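Local coordinates for protein DNA polymerase III subunit beta (Deinococcus radiodurans, PDB 4TRT) that forms a ring-shaped head-to-tail homodimer around DNA and probably tethers DNA polymerases and other proteins to it, making synthesis processive, at residues A[73-76]-A[77-81]; A[148-151]-A[152-155]; A[236-239]-A[240-244]. All coordinates share one frame; numbering follows the deposited sequence.

Contact 1. Residues A[73-76]-A[77-81]; sequences HLFA and QIVRN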
ATOM      1  N   HIS A  73      20.658  -2.443   2.947  1.00 33.14           N
ATOM      2  CA  HIS A  73      19.388  -2.730   2.260  1.00 34.56           C
ATOM      3  C   HIS A  73      19.536  -3.766   1.189  1.00 33.66           C
ATOM      4  O   HIS A  73      18.663  -4.629   1.015  1.00 34.24           O
ATOM      5  CB  HIS A  73      18.756  -1.455   1.734  1.00 36.63           C
ATOM      6  CG  HIS A  73      18.338  -0.523   2.829  1.00 40.05           C
ATOM      7  ND1 HIS A  73      19.231   0.256   3.482  1.00 40.64           N
ATOM      8  CD2 HIS A  73      17.098  -0.284   3.416  1.00 39.85           C
ATOM      9  CE1 HIS A  73      18.604   0.953   4.434  1.00 39.62           C
ATOM     10  NE2 HIS A  73      17.298   0.633   4.400  1.00 42.47           N
ATOM     11  N   LEU A  74      20.648  -3.710   0.470  1.00 34.63           N
ATOM     12  CA  LEU A  74      20.955  -4.718  -0.529  1.00 34.84           C
ATOM     13  C   LEU A  74      21.088  -6.108   0.106  1.00 33.27           C
ATOM     14  O   LEU A  74      20.542  -7.062  -0.408  1.00 32.18           O
ATOM     15  CB  LEU A  74      22.231  -4.349  -1.296  1.00 38.20           C
ATOM     16  CG  LEU A  74      22.711  -5.360  -2.339  1.00 37.99           C
ATOM     17  CD1 LEU A  74      21.579  -5.666  -3.316  1.00 40.67           C
ATOM     18  CD2 LEU A  74      23.909  -4.799  -3.089  1.00 40.35           C
ATOM     19  N   PHE A  75      21.809  -6.204   1.221  1.00 32.97           N
ATOM     20  CA  PHE A  75      22.004  -7.477   1.910  1.00 31.32           C
ATOM     21  C   PHE A  75      20.676  -8.047   2.414  1.00 30.21           C
ATOM     22  O   PHE A  75      20.417  -9.230   2.262  1.00 30.50           O
ATOM     23  CB  PHE A  75      23.006  -7.310   3.052  1.00 32.86           C
ATOM     24  CG  PHE A  75      23.323  -8.579   3.806  1.00 34.26           C
ATOM     25  CD1 PHE A  75      23.572  -9.773   3.142  1.00 36.92           C
ATOM     26  CD2 PHE A  75      23.449  -8.563   5.183  1.00 36.20           C
ATOM     27  CE1 PHE A  75      23.874 -10.929   3.842  1.00 35.58           C
ATOM     28  CE2 PHE A  75      23.772  -9.717   5.887  1.00 38.77           C
ATOM     29  CZ  PHE A  75      23.974 -10.908   5.207  1.00 36.51           C
ATOM     30  N   ALA A  76      19.831  -7.185   2.973  1.00 30.27           N
ATOM     31  CA  ALA A  76      18.518  -7.584   3.455  1.00 31.93           C
ATOM     32  C   ALA A  76      17.643  -8.093   2.311  1.00 31.14           C
ATOM     33  O   ALA A  76      16.924  -9.076   2.448  1.00 32.09           O
ATOM     34  CB  ALA A  76      17.836  -6.411   4.155  1.00 30.44           C
ATOM     35  N   GLN A  77      17.725  -7.414   1.177  1.00 31.98           N
ATOM     36  CA  GLN A  77      16.943  -7.782   0.006  1.00 34.80           C
ATOM     37  C   GLN A  77      17.377  -9.133  -0.555  1.00 32.82           C
ATOM     38  O   GLN A  77      16.547  -9.956  -0.945  1.00 34.41           O
ATOM     39  CB  GLN A  77      17.058  -6.676  -1.054  1.00 37.40           C
ATOM     40  CG  GLN A  77      16.363  -6.976  -2.379  1.00 40.48           C
ATOM     41  CD  GLN A  77      16.494  -5.819  -3.357  1.00 44.78           C
ATOM     42  OE1 GLN A  77      17.387  -4.984  -3.225  1.00 49.59           O
ATOM     43  NE2 GLN A  77      15.604  -5.761  -4.334  1.00 46.66           N
ATOM     44  N   ILE A  78      18.686  -9.347  -0.638  1.00 31.91           N
ATOM     45  CA  ILE A  78      19.223 -10.613  -1.147  1.00 31.88           C
ATOM     46  C   ILE A  78      18.767 -11.777  -0.249  1.00 32.71           C
ATOM     47  O   ILE A  78      18.305 -12.813  -0.739  1.00 30.75           O
ATOM     48  CB  ILE A  78      20.756 -10.538  -1.238  1.00 32.60           C
ATOM     49  CG1 ILE A  78      21.174  -9.685  -2.441  1.00 34.44           C
ATOM     50  CG2 ILE A  78      21.380 -11.925  -1.301  1.00 35.61           C
ATOM     51  CD1 ILE A  78      22.671  -9.373  -2.445  1.00 36.29           C
ATOM     52  N   VAL A  79      18.842 -11.580   1.061  1.00 32.66           N
ATOM     53  CA  VAL A  79      18.476 -12.650   2.001  1.00 33.65           C
ATOM     54  C   VAL A  79      16.977 -12.940   1.928  1.00 34.34           C
ATOM     55  O   VAL A  79      16.573 -14.088   1.852  1.00 35.17           O
ATOM     56  CB  VAL A  79      18.913 -12.323   3.443  1.00 32.24           C
ATOM     57  CG1 VAL A  79      18.406 -13.381   4.443  1.00 30.95           C
ATOM     58  CG2 VAL A  79      20.424 -12.219   3.520  1.00 32.26           C
ATOM     59  N   ARG A  80      16.165 -11.892   1.887  1.00 35.47           N
ATOM     60  CA  ARG A  80      14.729 -12.044   1.736  1.00 38.20           C
ATOM     61  C   ARG A  80      14.339 -12.849   0.503  1.00 37.64           C
ATOM     62  O   ARG A  80      13.443 -13.675   0.584  1.00 35.03           O
ATOM     63  CB  ARG A  80      14.108 -10.662   1.689  1.00 41.23           C
ATOM     64  CG  ARG A  80      12.623 -10.565   1.374  1.00 46.80           C
ATOM     65  CD  ARG A  80      12.192  -9.107   1.312  1.00 50.59           C
ATOM     66  NE  ARG A  80      12.811  -8.332   2.374  1.00 47.54           N
ATOM     67  CZ  ARG A  80      13.511  -7.204   2.226  1.00 49.76           C
ATOM     68  NH1 ARG A  80      13.696  -6.632   1.043  1.00 48.84           N
ATOM     69  NH2 ARG A  80      14.015  -6.621   3.302  1.00 47.43           N
ATOM     70  N   ASN A  81      15.032 -12.623  -0.614  1.00 34.70           N
ATOM     71  CA  ASN A  81      14.712 -13.271  -1.878  1.00 35.63           C
ATOM     72  C   ASN A  81      15.219 -14.708  -1.999  1.00 35.66           C
ATOM     73  O   ASN A  81      14.881 -15.402  -2.953  1.00 34.86           O
ATOM     74  CB  ASN A  81      15.279 -12.447  -3.052  1.00 36.79           C
ATOM     75  CG  ASN A  81      14.557 -11.125  -3.254  1.00 40.36           C
ATOM     76  OD1 ASN A  81      13.422 -10.947  -2.801  1.00 41.01           O
ATOM     77  ND2 ASN A  81      15.206 -10.188  -3.957  1.00 37.41           N
TER
HETATM   78  O   HOH W   1      15.820  -3.990   1.397  1.00 48.29           O

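Contact 2. Residues A[148-151]-A[152-155]; sequences AFQA and VFRG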
ATOM      1  N   ALA A 148       6.606  21.844  18.917  1.00 43.63           N
ATOM      2  CA  ALA A 148       6.258  22.583  20.135  1.00 42.47           C
ATOM      3  C   ALA A 148       7.359  23.579  20.467  1.00 42.60           C
ATOM      4  O   ALA A 148       8.539  23.287  20.247  1.00 44.79           O
ATOM      5  CB  ALA A 148       6.037  21.621  21.302  1.00 41.72           C
ATOM      6  N   PHE A 149       6.984  24.745  20.985  1.00 42.05           N
ATOM      7  CA  PHE A 149       7.961  25.735  21.437  1.00 44.85           C
ATOM      8  C   PHE A 149       8.848  25.160  22.539  1.00 44.72           C
ATOM      9  O   PHE A 149      10.059  25.400  22.558  1.00 45.57           O
ATOM     10  CB  PHE A 149       7.288  27.007  21.976  1.00 46.21           C
ATOM     11  CG  PHE A 149       6.669  27.880  20.917  1.00 47.29           C
ATOM     12  CD1 PHE A 149       7.442  28.409  19.896  1.00 47.21           C
ATOM     13  CD2 PHE A 149       5.302  28.183  20.949  1.00 47.32           C
ATOM     14  CE1 PHE A 149       6.879  29.214  18.920  1.00 49.26           C
ATOM     15  CE2 PHE A 149       4.732  28.999  19.979  1.00 48.00           C
ATOM     16  CZ  PHE A 149       5.524  29.511  18.961  1.00 50.06           C
ATOM     17  N   GLN A 150       8.239  24.414  23.453  1.00 43.90           N
ATOM     18  CA  GLN A 150       8.987  23.795  24.550  1.00 45.23           C
ATOM     19  C   GLN A 150       9.549  22.482  24.073  1.00 41.32           C
ATOM     20  O   GLN A 150       8.792  21.550  23.757  1.00 40.53           O
ATOM     21  CB  GLN A 150       8.084  23.555  25.762  1.00 46.31           C
ATOM     22  CG  GLN A 150       7.690  24.836  26.473  1.00 51.68           C
ATOM     23  CD  GLN A 150       6.938  24.578  27.758  1.00 53.69           C
ATOM     24  OE1 GLN A 150       5.750  24.863  27.846  1.00 61.78           O
ATOM     25  NE2 GLN A 150       7.616  24.018  28.749  1.00 52.53           N
ATOM     26  N   ALA A 151      10.873  22.386  24.048  1.00 41.44           N
ATOM     27  CA  ALA A 151      11.548  21.177  23.558  1.00 42.66           C
ATOM     28  C   ALA A 151      11.071  19.910  24.271  1.00 39.49           C
ATOM     29  O   ALA A 151      10.910  18.862  23.643  1.00 38.80           O
ATOM     30  CB  ALA A 151      13.063  21.326  23.665  1.00 44.41           C
ATOM     31  N   VAL A 152      10.827  19.997  25.576  1.00 39.56           N
ATOM     32  CA  VAL A 152      10.363  18.818  26.325  1.00 38.72           C
ATOM     33  C   VAL A 152       9.115  18.171  25.729  1.00 38.32           C
ATOM     34  O   VAL A 152       8.961  16.939  25.826  1.00 38.91           O
ATOM     35  CB  VAL A 152      10.126  19.099  27.831  1.00 38.96           C
ATOM     36  CG1 VAL A 152      11.443  19.399  28.532  1.00 41.99           C
ATOM     37  CG2 VAL A 152       9.163  20.258  28.027  1.00 37.71           C
ATOM     38  N   PHE A 153       8.231  18.968  25.109  1.00 35.68           N
ATOM     39  CA  PHE A 153       6.981  18.415  24.539  1.00 35.75           C
ATOM     40  C   PHE A 153       7.200  17.649  23.238  1.00 34.97           C
ATOM     41  O   PHE A 153       6.277  17.014  22.706  1.00 34.97           O
ATOM     42  CB  PHE A 153       5.928  19.511  24.312  1.00 36.23           C
ATOM     43  CG  PHE A 153       5.218  19.967  25.566  1.00 37.53           C
ATOM     44  CD1 PHE A 153       4.863  19.070  26.576  1.00 37.32           C
ATOM     45  CD2 PHE A 153       4.834  21.291  25.702  1.00 39.26           C
ATOM     46  CE1 PHE A 153       4.186  19.501  27.702  1.00 38.21           C
ATOM     47  CE2 PHE A 153       4.154  21.722  26.835  1.00 41.25           C
ATOM     48  CZ  PHE A 153       3.826  20.824  27.833  1.00 40.11           C
ATOM     49  N   ARG A 154       8.428  17.672  22.750  1.00 36.60           N
ATOM     50  CA  ARG A 154       8.807  16.899  21.583  1.00 37.92           C
ATOM     51  C   ARG A 154       9.119  15.454  21.967  1.00 38.03           C
ATOM     52  O   ARG A 154       9.334  14.620  21.100  1.00 37.49           O
ATOM     53  CB  ARG A 154       9.994  17.569  20.847  1.00 39.79           C
ATOM     54  CG  ARG A 154       9.784  19.064  20.597  1.00 41.09           C
ATOM     55  CD  ARG A 154      10.978  19.770  19.975  1.00 41.54           C
ATOM     56  NE  ARG A 154      10.830  21.217  20.144  1.00 43.32           N
ATOM     57  CZ  ARG A 154      11.833  22.090  20.196  1.00 45.92           C
ATOM     58  NH1 ARG A 154      13.095  21.681  20.072  1.00 44.38           N
ATOM     59  NH2 ARG A 154      11.573  23.382  20.394  1.00 46.87           N
ATOM     60  N   GLY A 155       9.105  15.146  23.261  1.00 36.81           N
ATOM     61  CA  GLY A 155       9.375  13.788  23.729  1.00 36.56           C
ATOM     62  C   GLY A 155       8.256  13.181  24.552  1.00 35.90           C
ATOM     63  O   GLY A 155       7.231  13.821  24.809  1.00 38.69           O
TER

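Contact 3. Residues A[236-239]-A[240-244]; sequences PDYE and RVIPK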
ATOM      1  N   PRO A 236       6.720  19.346  31.767  1.00 45.33           N
ATOM      2  CA  PRO A 236       5.869  20.281  32.507  1.00 45.79           C
ATOM      3  C   PRO A 236       4.765  19.604  33.321  1.00 45.67           C
ATOM      4  O   PRO A 236       4.484  18.419  33.129  1.00 45.36           O
ATOM      5  CB  PRO A 236       5.264  21.157  31.399  1.00 46.80           C
ATOM      6  CG  PRO A 236       6.180  20.981  30.221  1.00 45.99           C
ATOM      7  CD  PRO A 236       6.597  19.549  30.310  1.00 45.11           C
ATOM      8  N   ASP A 237       4.147  20.355  34.217  1.00 45.42           N
ATOM      9  CA  ASP A 237       3.086  19.822  35.070  1.00 48.00           C
ATOM     10  C   ASP A 237       1.779  19.679  34.273  1.00 46.23           C
ATOM     11  O   ASP A 237       0.928  20.556  34.291  1.00 48.98           O
ATOM     12  CB  ASP A 237       2.898  20.707  36.306  1.00 50.57           C
ATOM     13  CG  ASP A 237       1.923  20.110  37.326  1.00 53.37           C
ATOM     14  OD1 ASP A 237       1.474  18.966  37.135  1.00 52.76           O
ATOM     15  OD2 ASP A 237       1.593  20.791  38.323  1.00 58.41           O
ATOM     16  N   TYR A 238       1.647  18.557  33.577  1.00 45.54           N
ATOM     17  CA  TYR A 238       0.443  18.235  32.787  1.00 44.83           C
ATOM     18  C   TYR A 238      -0.827  18.068  33.639  1.00 46.32           C
ATOM     19  O   TYR A 238      -1.929  18.218  33.111  1.00 42.40           O
ATOM     20  CB  TYR A 238       0.673  16.975  31.922  1.00 43.70           C
ATOM     21  CG  TYR A 238       0.972  15.735  32.729  1.00 43.78           C
ATOM     22  CD1 TYR A 238      -0.050  14.932  33.210  1.00 44.22           C
ATOM     23  CD2 TYR A 238       2.280  15.374  33.020  1.00 44.60           C
ATOM     24  CE1 TYR A 238       0.207  13.812  33.971  1.00 45.45           C
ATOM     25  CE2 TYR A 238       2.554  14.241  33.768  1.00 44.64           C
ATOM     26  CZ  TYR A 238       1.519  13.469  34.249  1.00 44.45           C
ATOM     27  OH  TYR A 238       1.769  12.363  35.021  1.00 42.46           O
ATOM     28  N   GLU A 239      -0.684  17.769  34.940  1.00 48.43           N
ATOM     29  CA  GLU A 239      -1.841  17.650  35.840  1.00 52.40           C
ATOM     30  C   GLU A 239      -2.688  18.902  35.824  1.00 53.08           C
ATOM     31  O   GLU A 239      -3.910  18.820  35.942  1.00 52.91           O
ATOM     32  CB  GLU A 239      -1.430  17.403  37.298  1.00 57.15           C
ATOM     33  CG  GLU A 239      -0.932  16.003  37.595  1.00 61.99           C
ATOM     34  CD  GLU A 239      -1.992  14.935  37.392  1.00 63.85           C
ATOM     35  OE1 GLU A 239      -3.203  15.246  37.491  1.00 66.87           O
ATOM     36  OE2 GLU A 239      -1.601  13.783  37.132  1.00 70.69           O
ATOM     37  N   ARG A 240      -2.032  20.055  35.697  1.00 52.89           N
ATOM     38  CA  ARG A 240      -2.713  21.347  35.730  1.00 57.48           C
ATOM     39  C   ARG A 240      -3.711  21.525  34.591  1.00 54.41           C
ATOM     40  O   ARG A 240      -4.649  22.284  34.738  1.00 55.98           O
ATOM     41  CB  ARG A 240      -1.711  22.532  35.679  1.00 60.31           C
ATOM     42  CG  ARG A 240      -0.744  22.672  36.850  1.00 63.84           C
ATOM     43  CD  ARG A 240      -0.108  24.063  36.887  1.00 68.17           C
ATOM     44  NE  ARG A 240      -0.986  25.084  37.477  1.00 72.95           N
ATOM     45  CZ  ARG A 240      -0.689  26.382  37.544  1.00 76.36           C
ATOM     46  NH1 ARG A 240       0.450  26.837  37.025  1.00 76.28           N
ATOM     47  NH2 ARG A 240      -1.536  27.239  38.123  1.00 75.06           N
ATOM     48  N   VAL A 241      -3.506  20.850  33.461  1.00 52.35           N
ATOM     49  CA  VAL A 241      -4.412  21.005  32.311  1.00 49.86           C
ATOM     50  C   VAL A 241      -5.465  19.886  32.211  1.00 50.34           C
ATOM     51  O   VAL A 241      -6.279  19.884  31.272  1.00 47.76           O
ATOM     52  CB  VAL A 241      -3.634  21.138  30.972  1.00 50.68           C
ATOM     53  CG1 VAL A 241      -2.676  22.333  31.013  1.00 49.84           C
ATOM     54  CG2 VAL A 241      -2.885  19.855  30.613  1.00 48.01           C
ATOM     55  N   ILE A 242      -5.462  18.960  33.179  1.00 49.09           N
ATOM     56  CA  ILE A 242      -6.479  17.898  33.255  1.00 47.30           C
ATOM     57  C   ILE A 242      -7.685  18.399  34.053  1.00 47.61           C
ATOM     58  O   ILE A 242      -7.546  18.785  35.206  1.00 48.20           O
ATOM     59  CB  ILE A 242      -5.941  16.619  33.936  1.00 46.37           C
ATOM     60  CG1 ILE A 242      -4.765  16.039  33.176  1.00 46.95           C
ATOM     61  CG2 ILE A 242      -7.012  15.536  33.998  1.00 47.76           C
ATOM     62  CD1 ILE A 242      -4.147  14.831  33.857  1.00 47.22           C
ATOM     63  N   PRO A 243      -8.883  18.382  33.446  1.00 43.11           N
ATOM     64  CA  PRO A 243     -10.068  18.908  34.140  1.00 43.45           C
ATOM     65  C   PRO A 243     -10.562  17.975  35.249  1.00 43.46           C
ATOM     66  O   PRO A 243     -10.636  16.778  35.044  1.00 43.22           O
ATOM     67  CB  PRO A 243     -11.104  19.009  33.016  1.00 42.25           C
ATOM     68  CG  PRO A 243     -10.706  17.948  32.049  1.00 42.12           C
ATOM     69  CD  PRO A 243      -9.203  17.879  32.098  1.00 41.14           C
ATOM     70  N   LYS A 244     -10.878  18.517  36.417  1.00 45.63           N
ATOM     71  CA  LYS A 244     -11.422  17.715  37.520  1.00 47.14           C
ATOM     72  C   LYS A 244     -12.872  18.057  37.839  1.00 47.02           C
ATOM     73  O   LYS A 244     -13.508  17.311  38.571  1.00 46.57           O
ATOM     74  CB  LYS A 244     -10.583  17.841  38.796  1.00 50.81           C
ATOM     75  CG  LYS A 244      -9.334  16.990  38.835  1.00 52.28           C
ATOM     76  CD  LYS A 244      -8.301  17.452  37.829  1.00 56.10           C
ATOM     77  CE  LYS A 244      -6.933  16.785  38.030  1.00 56.13           C
ATOM     78  NZ  LYS A 244      -5.844  17.699  37.589  1.00 54.59           N
TER

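Contact 1. Residues A[73-76]-A[77-81]
F75 sends CG anti to its backbone N (chi1 -178°) and V79 sets CG2 beside its own N, which turns that methyl back toward the preceding turn and brings it to the ring of F75. V79 CG2 approaches the ring obliquely, 3.7 Å from F75 CE1, and also touches the carbonyl oxygen of that residue, with V79 CG2 3.2 Å from F75 O. One residue back, L74 takes a similar turn (chi1 177°) and lays CD1 against the end of I78, whose chain runs out through CG1; L74 CD1 and I78 CD1 are 4.0 Å apart. Along the third side, R80 bends at chi3 and curls its guanidinium back over the preceding turn. One face of that group lies above A76 O, and R80 NH2 comes to 3.9 Å from A76 CB. R80 NH2 forms its salt bridge with E19 of helix 8-21. A water donates to H73 O at 2.9 Å and accepts only a weak bond from R80 NH1, at the edge of the guanidinium and in its plane. Beneath the side chains run four backbone bonds, from Q77 N to H73 O (2.9 Å) through R80 N to A76 O (3.0 Å). F75, I78 and V79 are buried against strands 95-100 and 103-108 and helix 8-21, whereas L74 and Q77 pack on Y293 and V266 of the second subunit, and N81 O accepts a hydrogen bond from R263 of that subunit. This is regular i to i+4 alpha-helical packing on helix 72-81, which has one side in the N-terminal domain core and another at the head-to-tail dimer interface of the sliding ring.

Contact 2. Residues A[148-151]-A[152-155]
R154 reaches back over A151 to hold the carbonyl of A148, and nearly every atom of its side chain has a partner on the way. R154 CB starts beside the turn, 3.2 Å from A151 O, and CG follows the same oxygen. Because CG sits beside the backbone N (chi1 -49°) and the chain is extended as far as NE, CD passes alongside A151 and carries the guanidinium back along A151 to A148. There the flat group lies with one face over A151 CA, which stands 3.4 Å from its plane beneath the centre. R154 NH1 comes to 3.6 Å from A151 CB. The edge formed by NE and NH2 makes the polar contact: R154 NE at 3.1 Å and R154 NH2 at 3.0 Å both bond to A148 O, side-on, with this oxygen close to the guanidinium plane. Two bonds to one oxygen, together with the face resting on A151, limit rotation of the guanidinium. The backbone of R154 closes the same turn, its N bonding to A151 O at 2.9 Å, while F153 N bonds to Q150 O; both donors stand above the carbonyl plane of their acceptor, as the tight winding requires. A148 CB touches F153 CB at 3.7 Å. Q150 runs beside F153 in the same direction, its OE1 3.7 Å from F153 CE2 and its amide turned 57° from the ring. The F153 ring also meets F235 edge-to-face and packs on P236. The whole is a short 3-10 turn, side-on tied by arginine, that leads into strand 155-161 of the central domain; its F153 side is consistent with a wall of the partner-protein pocket known in bacterial beta rings.

Contact 3. Residues A[236-239]-A[240-244]
Y238 and V241, like E239 and I242, are joined by backbone hydrogen bonds of the i to i+3 kind: V241 N donates to Y238 O at 3.1 Å and I242 N to E239 O at 3.2 Å. Both donors stand well above the carbonyl plane of the acceptor, by 57° and 65°, as befits a 3-10 turn. A weaker bond from R240 N to D237 O begins the series at D237, which is also the centre of an inverse gamma turn. The electrostatic contact is made by K244, whose charged end folds back across E239 at about a right angle, making a long salt bridge from NZ to E239 OE1 (3.6 Å), while K244 NZ also donates to I242 O at 3.1 Å. D237 and R240 make a van der Waals contact, D237 OD2 lying 3.3 Å from R240 CG, with their charged ends apart. In the apolar packing Y238, with CG set between its backbone N and carbonyl carbon (chi1 61°), runs alongside I242; I242 CD1 reaches the ring edge, 4.1 Å from Y238 CD1. The hydroxyl of Y238 is held by E159 and R166. The arrangement is consistent with a border of the pocket for partner proteins known in bacterial beta rings. In the fold this turn lies between strand 224-229 and strand 248-253, in the region where the central and C-terminal domains meet, with Y238 and I242 both on I177 and V241 on V175 of strand 175-181, and I242 also packed against strands 342-346 and 353-357.

In the fold
Along the chain the three contacts come in series. Contact 1 belongs to the N-terminal domain, contact 2 to the central domain, and contact 3 lies in the region where the central and C-terminal domains meet. Contact 1 stands apart, its centre about 38 Å from that of contact 2 and about 49 Å from that of contact 3, across the chain's centre from both, where the second subunit closes the ring. Contacts 2 and 3 have centres about 16 Å apart and touch, P236 packing on F153, V152 and Q150. Strand 155-161, which contact 2 enters, shares a sheet with strand 175-181 beneath contact 3, consistent with one pocket for partner proteins.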